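Local coordinates for protein sulfite reductase [ferredoxin] (Mycobacterium tuberculosis, PDB 1ZJ8) that probably catalyses the six-electron reduction of sulfite to sulfide with electrons from ferredoxin, using a siroheme and a [4Fe-4S] cluster, at residues 102-107 / 146-151; 79-84 / 433-438. One frame throughout, in Å; residues are numbered along the deposited sequence.

Interaction 1: residues 102-107 / 146-151; sequences AKYFMM and YHWIEV. With SRM (siroheme), chain E.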
loop_
_atom_site.group_PDB
_atom_site.type_symbol
_atom_site.label_atom_id
_atom_site.label_comp_id
_atom_site.label_asym_id
_atom_site.label_seq_id
_atom_site.Cartn_x
_atom_site.Cartn_y
_atom_site.Cartn_z
ATOM N N ALA A 102 16.694 16.330 1.883
ATOM C CA ALA A 102 17.486 16.302 3.125
ATOM C C ALA A 102 18.613 15.291 3.047
ATOM O O ALA A 102 18.717 14.541 2.071
ATOM C CB ALA A 102 16.608 15.983 4.329
ATOM N N LYS A 103 19.444 15.269 4.098
ATOM C CA LYS A 103 20.595 14.350 4.189
ATOM C C LYS A 103 20.203 13.027 4.848
ATOM O O LYS A 103 21.080 12.268 5.290
ATOM C CB LYS A 103 21.777 14.974 4.969
ATOM C CG LYS A 103 21.925 14.531 6.484
ATOM C CD LYS A 103 23.328 14.842 7.035
ATOM C CE LYS A 103 23.411 14.730 8.550
ATOM N NZ LYS A 103 23.635 13.330 8.966
ATOM N N TYR A 104 18.900 12.754 4.925
ATOM C CA TYR A 104 18.383 11.558 5.592
ATOM C C TYR A 104 17.509 10.753 4.633
ATOM O O TYR A 104 17.038 11.274 3.624
ATOM C CB TYR A 104 17.596 11.969 6.840
ATOM C CG TYR A 104 18.446 12.575 7.947
ATOM C CD1 TYR A 104 19.211 11.762 8.778
ATOM C CD2 TYR A 104 18.480 13.960 8.163
ATOM C CE1 TYR A 104 19.986 12.296 9.790
ATOM C CE2 TYR A 104 19.258 14.515 9.171
ATOM C CZ TYR A 104 20.011 13.676 9.988
ATOM O OH TYR A 104 20.793 14.180 11.021
ATOM N N PHE A 105 17.305 9.479 4.951
ATOM C CA PHE A 105 16.558 8.560 4.081
ATOM C C PHE A 105 15.345 7.938 4.754
ATOM O O PHE A 105 15.375 7.591 5.935
ATOM C CB PHE A 105 17.472 7.417 3.616
ATOM C CG PHE A 105 18.591 7.868 2.725
ATOM C CD1 PHE A 105 19.847 8.179 3.262
ATOM C CD2 PHE A 105 18.389 8.005 1.352
ATOM C CE1 PHE A 105 20.885 8.615 2.446
ATOM C CE2 PHE A 105 19.419 8.434 0.523
ATOM C CZ PHE A 105 20.674 8.742 1.071
ATOM N N MET A 106 14.280 7.791 3.988
ATOM C CA MET A 106 13.257 6.824 4.306
ATOM C C MET A 106 13.822 5.471 3.846
ATOM O O MET A 106 14.355 5.360 2.732
ATOM C CB MET A 106 11.966 7.132 3.541
ATOM C CG MET A 106 10.790 6.175 3.838
ATOM S SD MET A 106 10.832 4.570 2.950
ATOM C CE MET A 106 10.102 5.053 1.374
ATOM N N MET A 107 13.723 4.448 4.692
ATOM C CA MET A 107 14.091 3.095 4.281
ATOM C C MET A 107 12.909 2.130 4.453
ATOM O O MET A 107 12.274 2.100 5.508
ATOM C CB MET A 107 15.307 2.605 5.044
ATOM C CG MET A 107 15.847 1.289 4.492
ATOM S SD MET A 107 17.373 0.726 5.314
ATOM C CE MET A 107 16.746 0.185 6.886
ATOM N N TYR A 146 11.119 3.121 7.757
ATOM C CA TYR A 146 11.926 3.848 8.741
ATOM C C TYR A 146 12.163 5.247 8.201
ATOM O O TYR A 146 12.078 5.440 6.997
ATOM C CB TYR A 146 13.277 3.166 8.894
ATOM C CG TYR A 146 13.282 1.751 9.455
ATOM C CD1 TYR A 146 12.843 1.489 10.745
ATOM C CD2 TYR A 146 13.795 0.685 8.712
ATOM C CE1 TYR A 146 12.896 0.189 11.290
ATOM C CE2 TYR A 146 13.855 -0.628 9.239
ATOM C CZ TYR A 146 13.404 -0.867 10.538
ATOM O OH TYR A 146 13.440 -2.141 11.103
ATOM N N HIS A 147 12.432 6.224 9.063
ATOM C CA HIS A 147 12.880 7.556 8.603
ATOM C C HIS A 147 14.090 8.030 9.417
ATOM O O HIS A 147 14.525 7.335 10.344
ATOM C CB HIS A 147 11.744 8.569 8.686
ATOM C CG HIS A 147 10.761 8.471 7.568
ATOM N ND1 HIS A 147 9.493 7.965 7.734
ATOM C CD2 HIS A 147 10.850 8.837 6.270
ATOM C CE1 HIS A 147 8.840 8.022 6.587
ATOM N NE2 HIS A 147 9.643 8.544 5.679
ATOM N N TRP A 148 14.645 9.193 9.072
ATOM C CA TRP A 148 15.847 9.687 9.747
ATOM C C TRP A 148 17.030 8.711 9.606
ATOM O O TRP A 148 17.859 8.600 10.519
ATOM C CB TRP A 148 15.587 9.952 11.259
ATOM C CG TRP A 148 14.530 10.988 11.517
ATOM C CD1 TRP A 148 13.239 10.780 11.936
ATOM C CD2 TRP A 148 14.670 12.396 11.340
ATOM N NE1 TRP A 148 12.568 11.983 12.028
ATOM C CE2 TRP A 148 13.427 12.989 11.673
ATOM C CE3 TRP A 148 15.728 13.219 10.934
ATOM C CZ2 TRP A 148 13.221 14.367 11.612
ATOM C CZ3 TRP A 148 15.523 14.579 10.871
ATOM C CH2 TRP A 148 14.279 15.143 11.207
ATOM N N ILE A 149 17.119 8.007 8.482
ATOM C CA ILE A 149 18.209 7.059 8.308
ATOM C C ILE A 149 19.373 7.715 7.561
ATOM O O ILE A 149 19.170 8.497 6.624
ATOM C CB ILE A 149 17.714 5.726 7.683
ATOM C CG1 ILE A 149 17.503 4.717 8.815
ATOM C CG2 ILE A 149 18.701 5.154 6.657
ATOM C CD1 ILE A 149 16.894 3.452 8.389
ATOM N N GLU A 150 20.590 7.406 8.020
ATOM C CA GLU A 150 21.813 7.953 7.445
ATOM C C GLU A 150 22.571 6.808 6.755
ATOM O O GLU A 150 22.774 5.723 7.363
ATOM C CB GLU A 150 22.698 8.612 8.517
ATOM C CG GLU A 150 21.984 9.269 9.693
ATOM C CD GLU A 150 22.929 10.153 10.538
ATOM O OE1 GLU A 150 23.511 11.117 9.983
ATOM O OE2 GLU A 150 23.090 9.901 11.763
ATOM N N VAL A 151 22.995 7.056 5.505
ATOM C CA VAL A 151 23.727 6.064 4.697
ATOM C C VAL A 151 24.805 5.316 5.524
ATOM O O VAL A 151 24.919 4.080 5.455
ATOM C CB VAL A 151 24.352 6.709 3.383
ATOM C CG1 VAL A 151 25.516 7.643 3.694
ATOM C CG2 VAL A 151 24.812 5.624 2.385
HETATM FE FE SRM E . 3.360 5.326 -2.771
HETATM C CHA SRM E . 5.438 7.637 -4.189
HETATM C CHB SRM E . 4.170 6.482 0.266
HETATM C CHC SRM E . 1.414 3.091 -1.425
HETATM C CHD SRM E . 1.118 5.744 -5.367
HETATM N NA SRM E . 4.708 6.636 -2.090
HETATM C C1A SRM E . 5.563 7.402 -2.804
HETATM C C2A SRM E . 6.671 7.993 -1.987
HETATM C CMA SRM E . 7.900 7.148 -2.122
HETATM C CDA SRM E . 6.894 9.451 -2.278
HETATM C CEA SRM E . 8.062 9.870 -3.113
HETATM O O3A SRM E . 8.124 9.481 -4.284
HETATM O O4A SRM E . 8.958 10.588 -2.644
HETATM C C3A SRM E . 6.084 7.880 -0.621
HETATM C CAA SRM E . 7.062 7.515 0.445
HETATM C CBA SRM E . 7.549 8.851 0.941
HETATM C CCA SRM E . 7.896 8.787 2.393
HETATM O O1A SRM E . 7.157 8.136 3.162
HETATM O O2A SRM E . 8.933 9.374 2.785
HETATM C C4A SRM E . 4.943 6.940 -0.809
HETATM N NB SRM E . 3.009 4.791 -0.912
HETATM C C1B SRM E . 3.428 5.304 0.246
HETATM C C2B SRM E . 3.057 4.511 1.467
HETATM C CMB SRM E . 4.134 4.439 2.513
HETATM C CDB SRM E . 1.860 5.165 2.073
HETATM C CEB SRM E . 1.293 4.578 3.316
HETATM O O3B SRM E . 1.336 5.168 4.417
HETATM O O4B SRM E . 0.777 3.465 3.216
HETATM C C3B SRM E . 2.694 3.199 0.805
HETATM C CAB SRM E . 3.908 2.323 0.639
HETATM C CBB SRM E . 3.546 0.872 0.561
HETATM C CCB SRM E . 4.745 0.058 0.166
HETATM O O1B SRM E . 5.365 -0.595 1.001
HETATM O O2B SRM E . 5.116 -0.001 -1.002
HETATM C C4B SRM E . 2.350 3.686 -0.576
HETATM N NC SRM E . 1.597 4.674 -3.219
HETATM C C1C SRM E . 1.008 3.603 -2.649
HETATM C C2C SRM E . -0.241 3.307 -3.177
HETATM C CDC SRM E . -1.301 2.392 -2.662
HETATM C CEC SRM E . -1.307 0.952 -3.001
HETATM O O3C SRM E . -0.320 0.440 -3.577
HETATM O O4C SRM E . -2.335 0.332 -2.692
HETATM C C3C SRM E . -0.311 4.121 -4.267
HETATM C CAC SRM E . -1.532 4.075 -5.127
HETATM C CBC SRM E . -1.812 2.866 -5.994
HETATM C CCC SRM E . -0.963 2.959 -7.250
HETATM O O1C SRM E . 0.285 2.793 -7.193
HETATM O O2C SRM E . -1.564 3.229 -8.321
HETATM C C4C SRM E . 0.827 4.883 -4.314
HETATM N ND SRM E . 3.453 6.200 -4.595
HETATM C C1D SRM E . 2.369 6.387 -5.364
HETATM C C2D SRM E . 2.630 7.427 -6.275
HETATM C CAD SRM E . 1.969 7.507 -7.639
HETATM C CBD SRM E . 2.656 6.873 -8.808
HETATM C CCD SRM E . 2.038 6.779 -10.174
HETATM O O1D SRM E . 1.783 5.630 -10.599
HETATM O O2D SRM E . 1.786 7.810 -10.852
HETATM C C3D SRM E . 3.922 7.857 -6.020
HETATM C CDD SRM E . 4.790 8.612 -6.990
HETATM C CED SRM E . 5.489 7.951 -8.157
HETATM O O3D SRM E . 5.576 6.726 -8.242
HETATM O O4D SRM E . 5.994 8.625 -9.067
HETATM C C4D SRM E . 4.419 7.088 -4.980
#
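CG stands beside the backbone N in both Tyr104 (chi1 -67°) and Trp148 (chi1 -61°), and their rings meet where two antiparallel strands of the ferredoxin-like half domain pair with a beta bulge between them. The pair is edge-to-face, planes 69° apart: the benzo edge of Trp148 points at the Tyr104 face, with CE3 over the ring centre. Flat, largely apolar rings suit this partly exposed end. Glu150 runs alongside, its CG 3.6 Å from Tyr104 CE1 at the ring edge, and its carboxylate salt-bridges Lys103.

Phe105 and Ile149 exchange two backbone hydrogen bonds, including Phe105 N to Ile149 O at 2.7 Å; Met107 and Tyr146 exchange two more, and the register slips by one residue in between, where His147 and Trp148 together face Met106. On the face of Phe105, Met107, Tyr146 and Ile149, the flexible tip of Met107, CE, touches both Tyr146 CD2 (3.5 Å) and Ile149 CD1 (3.6 Å), beside helix 154-162. Met106 and His147 turn to the siroheme. Met106 CG lies obliquely against the His147 imidazole, which can donate where a thioether cannot: His147 NE2 gives a nearly straight hydrogen bond to siroheme carboxylate oxygen O2A at 3.1 Å.

Interaction 2: residues 79-84 / 433-438; sequences LYTQRE and FCKLSF. With SRM (siroheme), chain E.
Arg83 reaches from its strand over the backbone of the cluster-binding loop 433-438. Its backbone N donates to Phe433 O at 2.9 Å, from above the carbonyl plane. CB rests against that oxygen; chi1 of -172° sets CG anti to the backbone N, and the chain, extended from there to NE, passes Cys434 O, CD at 3.3 Å. Beyond CD comes the guanidinium, whose NH1 donates to Cys434 O at 3.2 Å, on a lone pair, although that oxygen is tilted out of the guanidinium plane. A long side chain ending in several N-H groups suits this place, reaching Cys434 O and still giving NH2 to Tyr87 O and Thr92 OG1. Cys434 SG ligates an iron of the [4Fe-4S] cluster. Gln82 NE2 meets the edge of the Phe433 ring at CD1 (3.5 Å), while its OE1 accepts from Trp148 N.

In Lys435, CG packs on Arg83 CB (4.0 Å), the chain crosses Thr81 CG2 at about a right angle, and NZ makes weak hydrogen bonds to Thr81 O (3.4 Å) and siroheme O4A (3.2 Å); a flexible, bent chain ending in an ammonium suits a siroheme carboxylate oxygen. Siroheme methyl CMA sits over the centre of the Tyr80 ring, whose CE2 is bonded to Cys172 SG. The loop, between strand 425-427 and helix 442-455, thus lies against edge strand 79-83, whose sheet neighbour is strand 104-109.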
loop_
_atom_site.group_PDB
_atom_site.type_symbol
_atom_site.label_atom_id
_atom_site.label_comp_id
_atom_site.label_asym_id
_atom_site.label_seq_id
_atom_site.Cartn_x
_atom_site.Cartn_y
_atom_site.Cartn_z
ATOM N N LEU A 79 15.646 2.773 -0.676
ATOM C CA LEU A 79 16.166 4.011 -0.092
ATOM C C LEU A 79 15.659 5.154 -0.913
ATOM O O LEU A 79 16.000 5.313 -2.076
ATOM C CB LEU A 79 17.678 4.025 -0.046
ATOM C CG LEU A 79 18.215 3.100 1.046
ATOM C CD1 LEU A 79 19.627 2.642 0.712
ATOM C CD2 LEU A 79 18.164 3.756 2.429
ATOM N N TYR A 80 14.778 5.911 -0.291
ATOM C CA TYR A 80 14.148 7.065 -0.886
ATOM C C TYR A 80 14.618 8.248 0.011
ATOM O O TYR A 80 14.685 8.146 1.240
ATOM C CB TYR A 80 12.614 6.842 -0.877
ATOM C CG TYR A 80 11.878 6.431 -2.180
ATOM C CD1 TYR A 80 11.524 7.422 -3.101
ATOM C CD2 TYR A 80 11.418 5.083 -2.439
ATOM C CE1 TYR A 80 10.809 7.128 -4.262
ATOM C CE2 TYR A 80 10.672 4.800 -3.619
ATOM C CZ TYR A 80 10.392 5.831 -4.515
ATOM O OH TYR A 80 9.689 5.582 -5.664
ATOM N N THR A 81 15.006 9.343 -0.624
ATOM C CA THR A 81 15.462 10.553 0.067
ATOM C C THR A 81 14.285 11.185 0.859
ATOM O O THR A 81 13.159 11.203 0.354
ATOM C CB THR A 81 16.017 11.529 -1.000
ATOM O OG1 THR A 81 17.148 12.237 -0.479
ATOM C CG2 THR A 81 14.931 12.480 -1.524
ATOM N N GLN A 82 14.505 11.696 2.073
ATOM C CA GLN A 82 13.383 12.301 2.822
ATOM C C GLN A 82 13.352 13.848 2.760
ATOM O O GLN A 82 14.362 14.489 2.462
ATOM C CB GLN A 82 13.310 11.759 4.269
ATOM C CG GLN A 82 14.308 12.315 5.302
ATOM C CD GLN A 82 13.900 12.013 6.770
ATOM O OE1 GLN A 82 13.787 10.852 7.186
ATOM N NE2 GLN A 82 13.702 13.076 7.556
ATOM N N ARG A 83 12.180 14.432 3.044
ATOM C CA ARG A 83 11.938 15.892 2.928
ATOM C C ARG A 83 12.622 16.702 4.044
ATOM O O ARG A 83 12.427 16.429 5.240
ATOM C CB ARG A 83 10.429 16.210 2.936
ATOM C CG ARG A 83 10.048 17.693 2.632
ATOM C CD ARG A 83 8.649 18.049 3.183
ATOM N NE ARG A 83 8.098 19.350 2.772
ATOM C CZ ARG A 83 7.566 19.619 1.574
ATOM N NH1 ARG A 83 7.562 18.702 0.616
ATOM N NH2 ARG A 83 7.051 20.822 1.313
ATOM N N GLU A 84 13.412 17.704 3.638
ATOM C CA GLU A 84 14.043 18.631 4.583
ATOM C C GLU A 84 12.957 19.388 5.354
ATOM O O GLU A 84 11.842 19.631 4.840
ATOM C CB GLU A 84 14.977 19.621 3.862
ATOM C CG GLU A 84 15.882 20.431 4.789
ATOM C CD GLU A 84 16.813 19.544 5.582
ATOM O OE1 GLU A 84 17.842 19.140 5.022
ATOM O OE2 GLU A 84 16.514 19.233 6.752
ATOM N N PHE A 433 7.476 14.051 6.043
ATOM C CA PHE A 433 8.647 13.358 5.490
ATOM C C PHE A 433 8.662 13.297 3.945
ATOM O O PHE A 433 9.701 13.054 3.344
ATOM C CB PHE A 433 8.705 11.902 6.008
ATOM C CG PHE A 433 9.116 11.740 7.477
ATOM C CD1 PHE A 433 10.309 12.265 7.962
ATOM C CD2 PHE A 433 8.329 10.980 8.351
ATOM C CE1 PHE A 433 10.695 12.074 9.313
ATOM C CE2 PHE A 433 8.710 10.784 9.694
ATOM C CZ PHE A 433 9.894 11.328 10.170
ATOM N N CYS A 434 7.520 13.507 3.303
ATOM C CA CYS A 434 7.401 13.307 1.865
ATOM C C CYS A 434 7.676 14.587 1.051
ATOM O O CYS A 434 7.154 15.658 1.379
ATOM C CB CYS A 434 5.993 12.812 1.545
ATOM S SG CYS A 434 5.870 12.317 -0.149
ATOM N N LYS A 435 8.452 14.465 -0.029
ATOM C CA LYS A 435 8.803 15.626 -0.850
ATOM C C LYS A 435 7.714 16.065 -1.823
ATOM O O LYS A 435 7.847 17.135 -2.426
ATOM C CB LYS A 435 10.075 15.368 -1.640
ATOM C CG LYS A 435 11.329 15.136 -0.790
ATOM C CD LYS A 435 12.532 14.792 -1.682
ATOM C CE LYS A 435 12.189 13.707 -2.755
ATOM N NZ LYS A 435 11.446 12.510 -2.213
ATOM N N LEU A 436 6.645 15.281 -1.974
ATOM C CA LEU A 436 5.588 15.614 -2.945
ATOM C C LEU A 436 4.247 16.043 -2.336
ATOM O O LEU A 436 3.271 16.243 -3.067
ATOM C CB LEU A 436 5.365 14.440 -3.897
ATOM C CG LEU A 436 6.647 13.843 -4.474
ATOM C CD1 LEU A 436 6.289 12.665 -5.388
ATOM C CD2 LEU A 436 7.478 14.899 -5.212
ATOM N N SER A 437 4.220 16.205 -1.009
ATOM C CA SER A 437 2.998 16.554 -0.247
ATOM C C SER A 437 2.758 18.048 -0.104
ATOM O O SER A 437 3.699 18.826 0.033
ATOM C CB SER A 437 3.094 15.980 1.172
ATOM O OG SER A 437 4.460 15.684 1.482
ATOM N N PHE A 438 1.484 18.426 -0.098
ATOM C CA PHE A 438 1.067 19.808 0.163
ATOM C C PHE A 438 0.492 19.949 1.587
ATOM O O PHE A 438 0.313 21.067 2.090
ATOM C CB PHE A 438 0.055 20.264 -0.895
ATOM C CG PHE A 438 0.566 20.127 -2.285
ATOM C CD1 PHE A 438 1.696 20.839 -2.688
ATOM C CD2 PHE A 438 -0.049 19.268 -3.183
ATOM C CE1 PHE A 438 2.208 20.706 -3.980
ATOM C CE2 PHE A 438 0.455 19.126 -4.490
ATOM C CZ PHE A 438 1.592 19.849 -4.887
HETATM FE FE SRM E . 3.360 5.326 -2.771
HETATM C CHA SRM E . 5.438 7.637 -4.189
HETATM C CHB SRM E . 4.170 6.482 0.266
HETATM C CHC SRM E . 1.414 3.091 -1.425
HETATM C CHD SRM E . 1.118 5.744 -5.367
HETATM N NA SRM E . 4.708 6.636 -2.090
HETATM C C1A SRM E . 5.563 7.402 -2.804
HETATM C C2A SRM E . 6.671 7.993 -1.987
HETATM C CMA SRM E . 7.900 7.148 -2.122
HETATM C CDA SRM E . 6.894 9.451 -2.278
HETATM C CEA SRM E . 8.062 9.870 -3.113
HETATM O O3A SRM E . 8.124 9.481 -4.284
HETATM O O4A SRM E . 8.958 10.588 -2.644
HETATM C C3A SRM E . 6.084 7.880 -0.621
HETATM C CAA SRM E . 7.062 7.515 0.445
HETATM C CBA SRM E . 7.549 8.851 0.941
HETATM C CCA SRM E . 7.896 8.787 2.393
HETATM O O1A SRM E . 7.157 8.136 3.162
HETATM O O2A SRM E . 8.933 9.374 2.785
HETATM C C4A SRM E . 4.943 6.940 -0.809
HETATM N NB SRM E . 3.009 4.791 -0.912
HETATM C C1B SRM E . 3.428 5.304 0.246
HETATM C C2B SRM E . 3.057 4.511 1.467
HETATM C CMB SRM E . 4.134 4.439 2.513
HETATM C CDB SRM E . 1.860 5.165 2.073
HETATM C CEB SRM E . 1.293 4.578 3.316
HETATM O O3B SRM E . 1.336 5.168 4.417
HETATM O O4B SRM E . 0.777 3.465 3.216
HETATM C C3B SRM E . 2.694 3.199 0.805
HETATM C CAB SRM E . 3.908 2.323 0.639
HETATM C CBB SRM E . 3.546 0.872 0.561
HETATM C CCB SRM E . 4.745 0.058 0.166
HETATM O O1B SRM E . 5.365 -0.595 1.001
HETATM O O2B SRM E . 5.116 -0.001 -1.002
HETATM C C4B SRM E . 2.350 3.686 -0.576
HETATM N NC SRM E . 1.597 4.674 -3.219
HETATM C C1C SRM E . 1.008 3.603 -2.649
HETATM C C2C SRM E . -0.241 3.307 -3.177
HETATM C CDC SRM E . -1.301 2.392 -2.662
HETATM C CEC SRM E . -1.307 0.952 -3.001
HETATM O O3C SRM E . -0.320 0.440 -3.577
HETATM O O4C SRM E . -2.335 0.332 -2.692
HETATM C C3C SRM E . -0.311 4.121 -4.267
HETATM C CAC SRM E . -1.532 4.075 -5.127
HETATM C CBC SRM E . -1.812 2.866 -5.994
HETATM C CCC SRM E . -0.963 2.959 -7.250
HETATM O O1C SRM E . 0.285 2.793 -7.193
HETATM O O2C SRM E . -1.564 3.229 -8.321
HETATM C C4C SRM E . 0.827 4.883 -4.314
HETATM N ND SRM E . 3.453 6.200 -4.595
HETATM C C1D SRM E . 2.369 6.387 -5.364
HETATM C C2D SRM E . 2.630 7.427 -6.275
HETATM C CAD SRM E . 1.969 7.507 -7.639
HETATM C CBD SRM E . 2.656 6.873 -8.808
HETATM C CCD SRM E . 2.038 6.779 -10.174
HETATM O O1D SRM E . 1.783 5.630 -10.599
HETATM O O2D SRM E . 1.786 7.810 -10.852
HETATM C C3D SRM E . 3.922 7.857 -6.020
HETATM C CDD SRM E . 4.790 8.612 -6.990
HETATM C CED SRM E . 5.489 7.951 -8.157
HETATM O O3D SRM E . 5.576 6.726 -8.242
HETATM O O4D SRM E . 5.994 8.625 -9.067
HETATM C C4D SRM E . 4.419 7.088 -4.980
#

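After three helices the chain lays down 79-84, then 102-107, which pairs beside it in the same sheet. Helix 118-131 and strand 135-138 follow before 146-151 returns to close interaction 1, a short loop within one half domain. Interaction 2 closes only after 348 intervening residues, when 433-438 in the second 4Fe-4S domain comes back to 79-84; its span encloses interaction 1 entirely, without crossing it. The two meet where Gln82 OE1 accepts from Trp148 N and where the Phe433 ring stacks on His147 and meets Trp148. Together they tie the sheet that holds strands 79-83, 104-109 and 144-149 to the cluster loop, with the siroheme touching both.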